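Local coordinates for haloacid dehalogenase-like hydrolase (Salmonella enterica subsp. enterica serovar Typhi, PDB 4EZE), which probably hydrolyses O-phosphoserine to serine and phosphate with magnesium as cofactor, the last step of serine biosynthesis, at residues Gly195-Ile200 / Leu218-Ser223; Ile110-Met115 / Ala199-Gly204. One frame throughout, in Å; residues are numbered along the deposited sequence.

Contact 1: residues Gly195-Ile200 / Leu218-Ser223; sequences GFKTAI and LDYAFS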
loop_
_atom_site.group_PDB
_atom_site.type_symbol
_atom_site.label_atom_id
_atom_site.label_comp_id
_atom_site.label_asym_id
_atom_site.label_seq_id
_atom_site.Cartn_x
_atom_site.Cartn_y
_atom_site.Cartn_z
ATOM N N GLY A 195 17.562 3.359 5.404
ATOM C CA GLY A 195 17.767 4.679 4.816
ATOM C C GLY A 195 16.655 5.198 3.924
ATOM O O GLY A 195 16.878 6.086 3.083
ATOM N N PHE A 196 15.452 4.661 4.100
ATOM C CA PHE A 196 14.307 5.140 3.332
ATOM C C PHE A 196 13.575 6.189 4.129
ATOM O O PHE A 196 13.524 6.119 5.347
ATOM C CB PHE A 196 13.317 4.010 3.040
ATOM C CG PHE A 196 13.702 3.154 1.873
ATOM C CD1 PHE A 196 14.560 2.072 2.043
ATOM C CD2 PHE A 196 13.176 3.397 0.621
ATOM C CE1 PHE A 196 14.905 1.251 0.977
ATOM C CE2 PHE A 196 13.527 2.591 -0.456
ATOM C CZ PHE A 196 14.386 1.520 -0.281
ATOM N N LYS A 197 12.970 7.142 3.430
ATOM C CA LYS A 197 11.970 8.004 4.043
ATOM C C LYS A 197 10.567 7.398 3.896
ATOM O O LYS A 197 10.242 6.820 2.850
ATOM C CB LYS A 197 12.011 9.381 3.387
ATOM C CG LYS A 197 13.370 10.078 3.485
ATOM C CD LYS A 197 13.841 10.195 4.930
ATOM C CE LYS A 197 14.978 11.195 5.060
ATOM N NZ LYS A 197 14.542 12.515 4.512
ATOM N N THR A 198 9.742 7.541 4.934
ATOM C CA THR A 198 8.343 7.102 4.896
ATOM C C THR A 198 7.386 8.271 4.676
ATOM O O THR A 198 7.590 9.361 5.199
ATOM C CB THR A 198 7.926 6.437 6.212
ATOM O OG1 THR A 198 8.077 7.377 7.281
ATOM C CG2 THR A 198 8.774 5.216 6.503
ATOM N N ALA A 199 6.326 8.025 3.917
ATOM C CA ALA A 199 5.298 9.019 3.664
ATOM C C ALA A 199 3.910 8.375 3.694
ATOM O O ALA A 199 3.742 7.226 3.285
ATOM C CB ALA A 199 5.525 9.669 2.308
ATOM N N ILE A 200 2.927 9.116 4.193
ATOM C CA ILE A 200 1.544 8.826 3.877
ATOM C C ILE A 200 1.079 9.805 2.827
ATOM O O ILE A 200 1.288 11.007 2.968
ATOM C CB ILE A 200 0.626 8.920 5.104
ATOM C CG1 ILE A 200 0.805 7.661 5.942
ATOM C CG2 ILE A 200 -0.834 9.045 4.681
ATOM C CD1 ILE A 200 -0.216 7.557 7.035
ATOM N N LEU A 218 6.391 8.931 11.136
ATOM C CA LEU A 218 6.573 8.951 9.685
ATOM C C LEU A 218 7.254 10.256 9.306
ATOM O O LEU A 218 7.092 11.256 9.994
ATOM C CB LEU A 218 5.235 8.790 8.948
ATOM C CG LEU A 218 4.434 7.572 9.399
ATOM C CD1 LEU A 218 3.182 7.375 8.559
ATOM C CD2 LEU A 218 5.338 6.350 9.325
ATOM N N ASP A 219 8.026 10.248 8.225
ATOM C CA ASP A 219 8.774 11.443 7.839
ATOM C C ASP A 219 7.847 12.471 7.222
ATOM O O ASP A 219 7.939 13.656 7.533
ATOM C CB ASP A 219 9.901 11.104 6.866
ATOM C CG ASP A 219 10.809 10.016 7.391
ATOM O OD1 ASP A 219 11.417 10.187 8.470
ATOM O OD2 ASP A 219 10.911 8.978 6.727
ATOM N N TYR A 220 6.941 12.007 6.363
ATOM C CA TYR A 220 6.002 12.901 5.672
ATOM C C TYR A 220 4.575 12.392 5.713
ATOM O O TYR A 220 4.317 11.214 5.980
ATOM C CB TYR A 220 6.431 13.102 4.211
ATOM C CG TYR A 220 7.839 13.628 4.103
ATOM C CD1 TYR A 220 8.086 14.990 4.130
ATOM C CD2 TYR A 220 8.927 12.759 4.020
ATOM C CE1 TYR A 220 9.373 15.482 4.060
ATOM C CE2 TYR A 220 10.221 13.241 3.945
ATOM C CZ TYR A 220 10.433 14.608 3.969
ATOM O OH TYR A 220 11.702 15.117 3.899
ATOM N N ALA A 221 3.650 13.289 5.405
ATOM C CA ALA A 221 2.239 12.991 5.476
ATOM C C ALA A 221 1.509 14.102 4.723
ATOM O O ALA A 221 1.753 15.267 4.959
ATOM C CB ALA A 221 1.789 12.917 6.930
ATOM N N PHE A 222 0.647 13.734 3.787
ATOM C CA PHE A 222 -0.017 14.692 2.926
ATOM C C PHE A 222 -1.413 14.158 2.712
ATOM O O PHE A 222 -1.561 12.984 2.459
ATOM C CB PHE A 222 0.661 14.725 1.548
ATOM C CG PHE A 222 2.099 15.119 1.589
ATOM C CD1 PHE A 222 2.463 16.460 1.639
ATOM C CD2 PHE A 222 3.096 14.149 1.565
ATOM C CE1 PHE A 222 3.802 16.829 1.675
ATOM C CE2 PHE A 222 4.438 14.515 1.615
ATOM C CZ PHE A 222 4.786 15.858 1.666
ATOM N N SER A 223 -2.435 15.003 2.772
ATOM C CA SER A 223 -3.766 14.566 2.348
ATOM C C SER A 223 -4.607 15.781 2.025
ATOM O O SER A 223 -4.068 16.894 1.850
ATOM C CB SER A 223 -4.427 13.716 3.434
ATOM O OG SER A 223 -4.636 14.482 4.609
#
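Two first torsions set up the junction between Thr198 and Asp219. In Thr198 a chi1 of 60° lodges OG1 between the backbone N and the carbonyl carbon, within reach of the backbone of Asp219; in Asp219 CG lies anti to the carbonyl carbon (chi1 -54°), which swings the carboxylate back beside Thr198. The result is a reciprocal exchange between side chain and backbone. Asp219 OD2 accepts from Thr198 N at 2.6 Å through its anti lone pair, while Asp219 N donates to Thr198 OG1 at 3.0 Å and bonds only weakly to Thr198 O.

From there the pairing becomes regular and parallel. Tyr220 N donates to Thr198 O, Ile200 N to Tyr220 O at 3.1 Å and Phe222 N to Ile200 O at 2.9 Å. On one face the CB atoms of Ala199 and Tyr220 touch, and helix 244-258 lies over the tyrosine. Leu218 CD1 presses against Ile200 CG1 at 3.5 Å, next to Phe119.

These strands and helix 206-216 make a beta-alpha-beta unit of the Rossmann-like HAD core. Lys197 crosses the aspartate at about a right angle, yet its NZ stays 5.5 Å from Asp219 OD2: the carboxylate is held by a backbone amide, the methylenes of Lys197 pack against it, and the lysine charge probably helps from a distance.

Contact 2: residues Ile110-Met115 / Ala199-Gly204; sequences IIAFDM and AIISGG. With NA (sodium ion), chain D.
Phe113 N donates to Ala199 O at 2.7 Å in the middle of this parallel pairing, flanked by Ala199 N to Ile111 O and by Ile201 N to Phe113 O at 2.9 Å. Here the packing is close and its residues are buried. Ala112 CB touches Ile201 CD1 at 4.1 Å on one face; on the other, the Phe113 ring presents its edge to Ala199 O.

After Phe113 the N-H...O pairing stops, though Asp114 CA stays 3.3 Å from Ile201 O, and waters bridge the Asp114 side chain to the 202-204 turn. Asp114, the predicted nucleophile, begins the HAD DxDx(T) motif at the end of the first core strand. Its CG lies anti to its own N (chi1 -174°), which carries the carboxylate to a sodium ion in the site of the probable magnesium cofactor. OD2 binds the metal at 2.2 Å, alongside two waters, Asp116 O and Asp270 OD1. OD1 instead accepts from Met115 N, above the carboxylate plane, and from two waters, one linking it to Gly203 N, the other 3.0 Å from Ser202 OG. Ser202 OG accepts from Gly204 N in an ST turn. Three donors and a metal thus share one carboxylate, probably limiting its rotation. Met115, bent at chi3 (64°), brings CE to within 3.6 Å of Ser202 OG and against Gly204 CA.

The other edge of strand 110-113 pairs with strand 265-269, so this contact lies inside the sheet. Helix 244-258 packs on Ala112 and Ile201, helix 184-193 on Ile111 and Phe113, and helix 206-216 receives Met115.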
loop_
_atom_site.group_PDB
_atom_site.type_symbol
_atom_site.label_atom_id
_atom_site.label_comp_id
_atom_site.label_asym_id
_atom_site.label_seq_id
_atom_site.Cartn_x
_atom_site.Cartn_y
_atom_site.Cartn_z
ATOM N N ILE A 110 12.145 6.467 -1.018
ATOM C CA ILE A 110 10.922 6.764 -0.307
ATOM C C ILE A 110 10.010 5.548 -0.347
ATOM O O ILE A 110 9.938 4.861 -1.349
ATOM C CB ILE A 110 10.123 7.874 -0.992
ATOM C CG1 ILE A 110 11.010 9.067 -1.297
ATOM C CG2 ILE A 110 8.952 8.286 -0.108
ATOM C CD1 ILE A 110 10.395 10.010 -2.306
ATOM N N ILE A 111 9.289 5.305 0.732
ATOM C CA ILE A 111 8.191 4.371 0.671
ATOM C C ILE A 111 6.974 5.159 1.059
ATOM O O ILE A 111 6.902 5.638 2.193
ATOM C CB ILE A 111 8.374 3.217 1.663
ATOM C CG1 ILE A 111 9.746 2.584 1.498
ATOM C CG2 ILE A 111 7.324 2.140 1.443
ATOM C CD1 ILE A 111 9.766 1.132 1.920
ATOM N N ALA A 112 6.041 5.317 0.115
ATOM C CA ALA A 112 4.787 6.026 0.359
ATOM C C ALA A 112 3.659 5.014 0.607
ATOM O O ALA A 112 3.591 3.971 -0.061
ATOM C CB ALA A 112 4.435 6.894 -0.844
ATOM N N PHE A 113 2.771 5.334 1.547
ATOM C CA PHE A 113 1.575 4.511 1.817
ATOM C C PHE A 113 0.287 5.310 1.658
ATOM O O PHE A 113 0.180 6.407 2.175
ATOM C CB PHE A 113 1.584 4.026 3.255
ATOM C CG PHE A 113 2.711 3.104 3.595
ATOM C CD1 PHE A 113 2.572 1.734 3.427
ATOM C CD2 PHE A 113 3.894 3.605 4.123
ATOM C CE1 PHE A 113 3.601 0.878 3.768
ATOM C CE2 PHE A 113 4.927 2.758 4.465
ATOM C CZ PHE A 113 4.779 1.385 4.293
ATOM N N ASP A 114 -0.703 4.764 0.962
ATOM C CA ASP A 114 -2.047 5.322 1.040
ATOM C C ASP A 114 -2.464 5.130 2.507
ATOM O O ASP A 114 -1.858 4.320 3.211
ATOM C CB ASP A 114 -2.987 4.539 0.107
ATOM C CG ASP A 114 -4.386 5.154 0.014
ATOM O OD1 ASP A 114 -4.574 6.273 0.517
ATOM O OD2 ASP A 114 -5.296 4.524 -0.574
ATOM N N MET A 115 -3.497 5.833 2.966
ATOM C CA MET A 115 -3.933 5.668 4.356
ATOM C C MET A 115 -5.020 4.600 4.483
ATOM O O MET A 115 -4.760 3.494 4.970
ATOM C CB MET A 115 -4.400 7.000 4.966
ATOM C CG MET A 115 -5.124 6.847 6.309
ATOM S SD MET A 115 -5.216 8.435 7.195
ATOM C CE MET A 115 -6.245 9.417 6.093
ATOM N N ALA A 199 6.326 8.025 3.917
ATOM C CA ALA A 199 5.298 9.019 3.664
ATOM C C ALA A 199 3.910 8.375 3.694
ATOM O O ALA A 199 3.742 7.226 3.285
ATOM C CB ALA A 199 5.525 9.669 2.308
ATOM N N ILE A 200 2.927 9.116 4.193
ATOM C CA ILE A 200 1.544 8.826 3.877
ATOM C C ILE A 200 1.079 9.805 2.827
ATOM O O ILE A 200 1.288 11.007 2.968
ATOM C CB ILE A 200 0.626 8.920 5.104
ATOM C CG1 ILE A 200 0.805 7.661 5.942
ATOM C CG2 ILE A 200 -0.834 9.045 4.681
ATOM C CD1 ILE A 200 -0.216 7.557 7.035
ATOM N N ILE A 201 0.459 9.287 1.766
ATOM C CA ILE A 201 -0.153 10.136 0.747
ATOM C C ILE A 201 -1.554 9.613 0.484
ATOM O O ILE A 201 -1.711 8.461 0.079
ATOM C CB ILE A 201 0.656 10.141 -0.559
ATOM C CG1 ILE A 201 2.097 10.599 -0.292
ATOM C CG2 ILE A 201 0.007 11.080 -1.559
ATOM C CD1 ILE A 201 2.973 10.659 -1.546
ATOM N N SER A 202 -2.565 10.454 0.720
ATOM C CA SER A 202 -3.942 9.996 0.841
ATOM C C SER A 202 -4.999 11.070 0.510
ATOM O O SER A 202 -4.777 12.266 0.752
ATOM C CB SER A 202 -4.177 9.565 2.296
ATOM O OG SER A 202 -5.567 9.537 2.599
ATOM N N GLY A 203 -6.152 10.615 0.007
ATOM C CA GLY A 203 -7.336 11.465 -0.219
ATOM C C GLY A 203 -8.164 11.712 1.034
ATOM O O GLY A 203 -9.240 12.300 0.961
ATOM N N GLY A 204 -7.657 11.279 2.190
ATOM C CA GLY A 204 -8.390 11.394 3.452
ATOM C C GLY A 204 -8.194 12.709 4.191
ATOM O O GLY A 204 -7.600 13.642 3.663
HETATM NA NA NA D . -7.071 3.354 0.150
HETATM O O HOH W 1 -6.864 7.734 -0.934
HETATM O O HOH W 2 -7.001 6.957 2.106
HETATM O O HOH W 3 -7.926 3.744 -1.747
HETATM O O HOH W 4 -9.573 3.078 0.316
#

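In the fold
Contacts 1 and 2 meet on strand 197-202, with centres about 7 Å apart: Ala199 and Ile200 serve both, pairing with strand 220-224 on one edge and strand 110-113 on the other. Lys197 O to Ile111 N (2.8 Å) and Phe222 O to Ser202 N (3.2 Å), both probable hydrogen bonds, carry the pairing beyond the shared residues. The example illustrates how a parallel sheet places chemistry at the C-terminal ends of its strands. Contact 2 holds Asp114 and the metal there, whereas contact 1 lies at an outermost strand pair of the sheet within this chain; the shared Ile200 has its side chain about 6 Å from that of Asp114 and about 10 Å from the sodium ion.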